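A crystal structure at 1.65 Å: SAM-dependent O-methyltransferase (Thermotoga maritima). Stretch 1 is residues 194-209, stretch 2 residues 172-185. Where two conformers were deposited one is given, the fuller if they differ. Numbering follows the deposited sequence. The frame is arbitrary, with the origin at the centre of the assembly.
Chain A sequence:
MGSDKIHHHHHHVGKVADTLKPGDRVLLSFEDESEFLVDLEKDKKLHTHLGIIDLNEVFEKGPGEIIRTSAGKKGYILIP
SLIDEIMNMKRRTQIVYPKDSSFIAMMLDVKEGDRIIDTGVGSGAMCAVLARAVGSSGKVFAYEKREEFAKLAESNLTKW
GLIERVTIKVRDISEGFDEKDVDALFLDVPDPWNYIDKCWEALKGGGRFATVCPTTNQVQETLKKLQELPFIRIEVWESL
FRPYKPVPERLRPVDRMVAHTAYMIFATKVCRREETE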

# COMPACT_ATOMS: atom_id res chain seq x y z
N ASN A 194 29.08 6.06 6.42
CA ASN A 194 30.50 6.35 6.39
C ASN A 194 30.89 7.55 5.52
O ASN A 194 32.06 7.93 5.50
CB ASN A 194 31.28 5.11 5.95
CG ASN A 194 31.31 4.04 7.02
OD1 ASN A 194 31.29 4.35 8.21
ND2 ASN A 194 31.33 2.80 6.61
N TYR A 195 29.93 8.14 4.81
CA TYR A 195 30.22 9.25 3.90
C TYR A 195 29.43 10.54 4.16
O TYR A 195 29.67 11.55 3.48
CB TYR A 195 29.99 8.77 2.48
CG TYR A 195 30.90 7.62 2.15
CD1 TYR A 195 30.44 6.30 2.18
CD2 TYR A 195 32.24 7.84 1.87
CE1 TYR A 195 31.26 5.26 1.90
CE2 TYR A 195 33.08 6.79 1.60
CZ TYR A 195 32.59 5.51 1.60
OH TYR A 195 33.47 4.46 1.33
N ILE A 196 28.57 10.53 5.16
CA ILE A 196 27.67 11.67 5.41
C ILE A 196 28.45 12.95 5.74
O ILE A 196 28.07 14.03 5.29
CB ILE A 196 26.67 11.37 6.54
CG1 ILE A 196 25.82 10.14 6.24
CG2 ILE A 196 25.76 12.57 6.79
CD1 ILE A 196 25.11 10.16 4.98
N ASP A 197 29.53 12.85 6.51
CA ASP A 197 30.36 14.04 6.79
C ASP A 197 30.87 14.70 5.52
O ASP A 197 30.77 15.91 5.35
CB ASP A 197 31.50 13.74 7.77
CG ASP A 197 32.45 12.67 7.29
OD1 ASP A 197 32.15 11.85 6.38
OD2 ASP A 197 33.57 12.59 7.84
N LYS A 198 31.41 13.90 4.60
CA LYS A 198 31.93 14.45 3.35
C LYS A 198 30.83 15.08 2.50
O LYS A 198 31.08 16.08 1.84
CB LYS A 198 32.60 13.33 2.55
CG LYS A 198 33.84 12.71 3.20
CD LYS A 198 34.76 13.73 3.77
N CYS A 199 29.65 14.45 2.51
CA CYS A 199 28.46 14.99 1.83
C CYS A 199 28.08 16.34 2.39
O CYS A 199 27.90 17.30 1.66
CB CYS A 199 27.29 14.00 1.89
SG CYS A 199 27.65 12.45 1.04
N TRP A 200 27.98 16.43 3.71
CA TRP A 200 27.68 17.70 4.35
C TRP A 200 28.67 18.77 3.91
O TRP A 200 28.28 19.88 3.56
CB TRP A 200 27.68 17.54 5.88
CG TRP A 200 27.24 18.78 6.63
CD1 TRP A 200 25.98 19.11 7.04
CD2 TRP A 200 28.08 19.87 7.01
NE1 TRP A 200 25.98 20.33 7.66
CE2 TRP A 200 27.25 20.84 7.64
CE3 TRP A 200 29.45 20.14 6.88
CZ2 TRP A 200 27.76 22.03 8.17
CZ3 TRP A 200 29.94 21.35 7.35
CH2 TRP A 200 29.08 22.28 8.00
N GLU A 201 29.95 18.44 3.90
CA GLU A 201 30.99 19.44 3.58
C GLU A 201 30.85 20.02 2.17
O GLU A 201 31.18 21.18 1.92
CB GLU A 201 32.37 18.83 3.76
CG GLU A 201 32.70 18.60 5.22
CD GLU A 201 33.92 17.72 5.47
OE1 GLU A 201 34.55 17.20 4.51
OE2 GLU A 201 34.25 17.56 6.67
N ALA A 202 30.39 19.18 1.25
CA ALA A 202 30.27 19.58 -0.17
C ALA A 202 29.04 20.44 -0.48
O ALA A 202 29.04 21.16 -1.47
CB ALA A 202 30.27 18.34 -1.05
N LEU A 203 28.00 20.34 0.34
CA LEU A 203 26.72 21.03 0.08
C LEU A 203 26.75 22.51 0.42
O LEU A 203 27.36 22.90 1.42
CB LEU A 203 25.61 20.35 0.86
CG LEU A 203 25.19 19.00 0.27
CD1 LEU A 203 24.42 18.21 1.24
CD2 LEU A 203 24.36 19.29 -0.94
N LYS A 204 26.10 23.32 -0.40
CA LYS A 204 25.84 24.73 -0.03
C LYS A 204 24.90 24.81 1.19
O LYS A 204 24.20 23.84 1.53
CB LYS A 204 25.20 25.47 -1.21
CG LYS A 204 23.79 25.05 -1.53
CD LYS A 204 23.16 25.75 -2.71
CE LYS A 204 21.68 25.45 -2.81
NZ LYS A 204 21.04 26.05 -4.02
N GLY A 205 24.90 25.96 1.86
CA GLY A 205 23.89 26.26 2.86
C GLY A 205 22.52 26.14 2.26
O GLY A 205 22.21 26.75 1.23
N GLY A 206 21.67 25.33 2.88
CA GLY A 206 20.35 25.06 2.36
C GLY A 206 20.36 24.01 1.25
O GLY A 206 19.32 23.74 0.65
N GLY A 207 21.51 23.41 0.99
CA GLY A 207 21.59 22.36 -0.05
C GLY A 207 20.87 21.08 0.39
O GLY A 207 20.66 20.82 1.59
N ARG A 208 20.51 20.27 -0.58
CA ARG A 208 19.67 19.12 -0.32
C ARG A 208 20.41 17.81 -0.57
O ARG A 208 21.13 17.63 -1.56
CB ARG A 208 18.44 19.19 -1.20
CG ARG A 208 17.60 20.43 -0.94
CD ARG A 208 16.41 20.60 -1.88
NE ARG A 208 15.51 21.65 -1.33
CZ ARG A 208 15.66 22.94 -1.58
NH1 ARG A 208 16.66 23.37 -2.33
NH2 ARG A 208 14.83 23.82 -1.05
N PHE A 209 20.20 16.89 0.35
CA PHE A 209 20.83 15.59 0.38
C PHE A 209 19.76 14.50 0.23
O PHE A 209 18.70 14.59 0.85
CB PHE A 209 21.51 15.43 1.77
CG PHE A 209 22.00 14.03 2.06
CD1 PHE A 209 21.20 13.10 2.72
CD2 PHE A 209 23.22 13.60 1.58
CE1 PHE A 209 21.64 11.80 2.96
CE2 PHE A 209 23.69 12.31 1.84
CZ PHE A 209 22.88 11.41 2.52
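Stretch 2 (172-185) DISEGFDEKDVDAL

How does the backbone of stretch 2 run along stretch 1? It follows it in the same direction, first as a loop beside the helix 196-202 and then as a parallel strand. CA atoms of Lys 198 and Gly 176 lie 5.2 Å apart, and those of Ala 202 and Lys 180 4.5 Å. Gly 176, with phi/psi of 90/168, takes a conformation that calls for glycine, and its CA rests 3.8 Å from CD of Lys 198. Bridges then pair Leu 203 with Val 182, Arg 208 with Ala 184 and Phe 209 with Leu 185. Stretch 1 makes a type II turn from Lys 204 to Gly 207 between the first two bridges, while stretch 2 turns its corner at Asp 183.

Which hydrogen bonds and charges hold the strands in register? As the helix ends, Ala 202 O accepts from Val 182 N at 2.9 Å, and Val 182 O in turn accepts from Lys 204 N, also at 2.9 Å and almost straight. Past the turn, Arg 208 N donates to Asp 183 O (3.2 Å) and Leu 185 N to Arg 208 O (2.9 Å), so Arg 208 bonds through both its backbone groups to residues flanking Ala 184. The extended Lys 204 side chain adds a salt bridge, its NZ 2.8 Å from OD1 of Asp 183.

Which side chains pack between the two stretches? The CA-to-CB bond of Ile 173 points toward stretch 1, and CD1 of Ile 173 lies over one face of the Tyr 195 ring, 3.8 Å from the ring centroid, a CH-pi contact. The Phe 177 ring turns its edge to the helix backbone, with CD1 3.6 Å from Lys 198 O; its CE1 is 4.0 Å from Cys 199 SG. Leu 185 reaches back to the same cysteine, CD2 to SG 3.6 Å, and also meets Phe 209, where the two CD2 atoms are 4.1 Å apart. Although Leu 203 starts away from stretch 2, its CD2 returns to within 3.9 Å of Val 182 CG2.

Where does water complete the contact? Water 2 donates to Lys 198 O (2.8 Å) and accepts from Phe 177 N (3.0 Å), linking the helix to the loop where no direct backbone bond forms. Asp 181 N lies 3.0 Å from Ala 202 O at a poor angle and instead donates to water 3 at 2.9 Å, which donates to Glu 201 O (2.7 Å) and Leu 203 O (3.1 Å). Near the start of both stretches, water 1 sits 2.7 Å from both Asp 172 OD1 and Tyr 195 OH, bridging the two side chains.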

# COMPACT_ATOMS: atom_id res chain seq x y z
N ASP A 172 37.96 7.87 -5.49
CA ASP A 172 37.46 7.37 -4.20
C ASP A 172 36.94 8.52 -3.34
O ASP A 172 37.64 9.50 -3.13
CB ASP A 172 38.60 6.67 -3.48
CG ASP A 172 38.13 5.77 -2.36
OD1 ASP A 172 37.04 6.02 -1.79
OD2 ASP A 172 38.79 4.79 -1.99
N ILE A 173 35.73 8.40 -2.82
CA ILE A 173 35.10 9.51 -2.09
C ILE A 173 35.51 9.57 -0.61
O ILE A 173 35.13 10.50 0.09
CB ILE A 173 33.56 9.47 -2.24
CG1 ILE A 173 32.96 8.18 -1.67
CG2 ILE A 173 33.18 9.57 -3.71
CD1 ILE A 173 31.46 8.22 -1.52
N SER A 174 36.32 8.61 -0.17
CA SER A 174 36.83 8.60 1.21
C SER A 174 37.66 9.84 1.52
O SER A 174 37.72 10.27 2.66
CB SER A 174 37.66 7.33 1.44
OG SER A 174 36.79 6.21 1.34
N GLU A 175 38.30 10.42 0.50
CA GLU A 175 39.08 11.66 0.66
C GLU A 175 38.24 12.95 0.49
O GLU A 175 38.80 14.06 0.46
CB GLU A 175 40.18 11.68 -0.39
N GLY A 176 36.92 12.81 0.35
CA GLY A 176 36.04 13.95 0.17
C GLY A 176 35.85 14.31 -1.30
O GLY A 176 36.53 13.79 -2.18
N PHE A 177 34.87 15.17 -1.56
CA PHE A 177 34.59 15.67 -2.88
C PHE A 177 35.41 16.92 -3.19
O PHE A 177 35.75 17.69 -2.27
CB PHE A 177 33.09 15.96 -3.00
CG PHE A 177 32.24 14.77 -2.67
CD1 PHE A 177 31.64 14.65 -1.44
CD2 PHE A 177 32.08 13.74 -3.59
CE1 PHE A 177 30.87 13.54 -1.12
CE2 PHE A 177 31.35 12.61 -3.26
CZ PHE A 177 30.72 12.52 -2.04
N ASP A 178 35.72 17.14 -4.46
CA ASP A 178 36.47 18.32 -4.85
C ASP A 178 35.62 19.59 -4.83
O ASP A 178 36.16 20.70 -4.67
CB ASP A 178 37.01 18.17 -6.27
CG ASP A 178 37.99 17.04 -6.40
OD1 ASP A 178 38.66 16.67 -5.40
OD2 ASP A 178 38.18 16.47 -7.50
N GLU A 179 34.32 19.42 -5.05
CA GLU A 179 33.41 20.53 -5.25
C GLU A 179 32.87 21.00 -3.90
O GLU A 179 32.61 20.18 -3.00
CB GLU A 179 32.23 20.13 -6.13
CG GLU A 179 32.60 19.67 -7.52
CD GLU A 179 33.22 18.27 -7.56
OE1 GLU A 179 32.98 17.44 -6.65
OE2 GLU A 179 33.93 18.00 -8.55
N LYS A 180 32.67 22.31 -3.80
CA LYS A 180 31.99 22.92 -2.68
C LYS A 180 30.77 23.67 -3.16
O LYS A 180 30.62 24.02 -4.33
CB LYS A 180 32.91 23.92 -1.95
CG LYS A 180 34.14 23.30 -1.35
CD LYS A 180 33.81 22.42 -0.16
CE LYS A 180 35.07 22.13 0.68
NZ LYS A 180 35.26 20.69 1.04
N ASP A 181 29.89 23.91 -2.21
CA ASP A 181 28.70 24.66 -2.41
C ASP A 181 27.80 24.08 -3.50
O ASP A 181 27.11 24.82 -4.19
CB ASP A 181 29.05 26.10 -2.71
CG ASP A 181 29.63 26.80 -1.50
OD1 ASP A 181 30.63 27.49 -1.68
OD2 ASP A 181 29.11 26.69 -0.38
N VAL A 182 27.78 22.74 -3.61
CA VAL A 182 26.90 22.13 -4.61
C VAL A 182 25.44 22.24 -4.17
O VAL A 182 25.13 22.37 -2.96
CB VAL A 182 27.29 20.67 -4.98
CG1 VAL A 182 28.74 20.59 -5.41
CG2 VAL A 182 26.96 19.69 -3.85
N ASP A 183 24.54 22.24 -5.14
CA ASP A 183 23.13 22.49 -4.87
C ASP A 183 22.44 21.30 -4.19
O ASP A 183 21.57 21.48 -3.34
CB ASP A 183 22.43 22.84 -6.15
CG ASP A 183 22.96 24.12 -6.73
OD1 ASP A 183 22.54 25.18 -6.22
OD2 ASP A 183 23.81 24.16 -7.63
N ALA A 184 22.83 20.10 -4.61
CA ALA A 184 22.24 18.86 -4.08
C ALA A 184 23.21 17.71 -4.29
O ALA A 184 24.13 17.81 -5.12
CB ALA A 184 20.94 18.56 -4.75
N LEU A 185 22.98 16.63 -3.56
CA LEU A 185 23.85 15.49 -3.57
C LEU A 185 23.03 14.25 -3.39
O LEU A 185 22.20 14.16 -2.49
CB LEU A 185 24.90 15.63 -2.47
CG LEU A 185 26.04 14.60 -2.45
CD1 LEU A 185 27.27 15.19 -1.84
CD2 LEU A 185 25.60 13.32 -1.74
O HOH W 1 34.95 4.57 -0.94
O HOH W 2 33.56 16.56 0.69
O HOH W 3 30.30 23.38 0.63
O HOH W 4 26.81 27.95 0.92
O HOH W 5 19.27 22.73 -3.88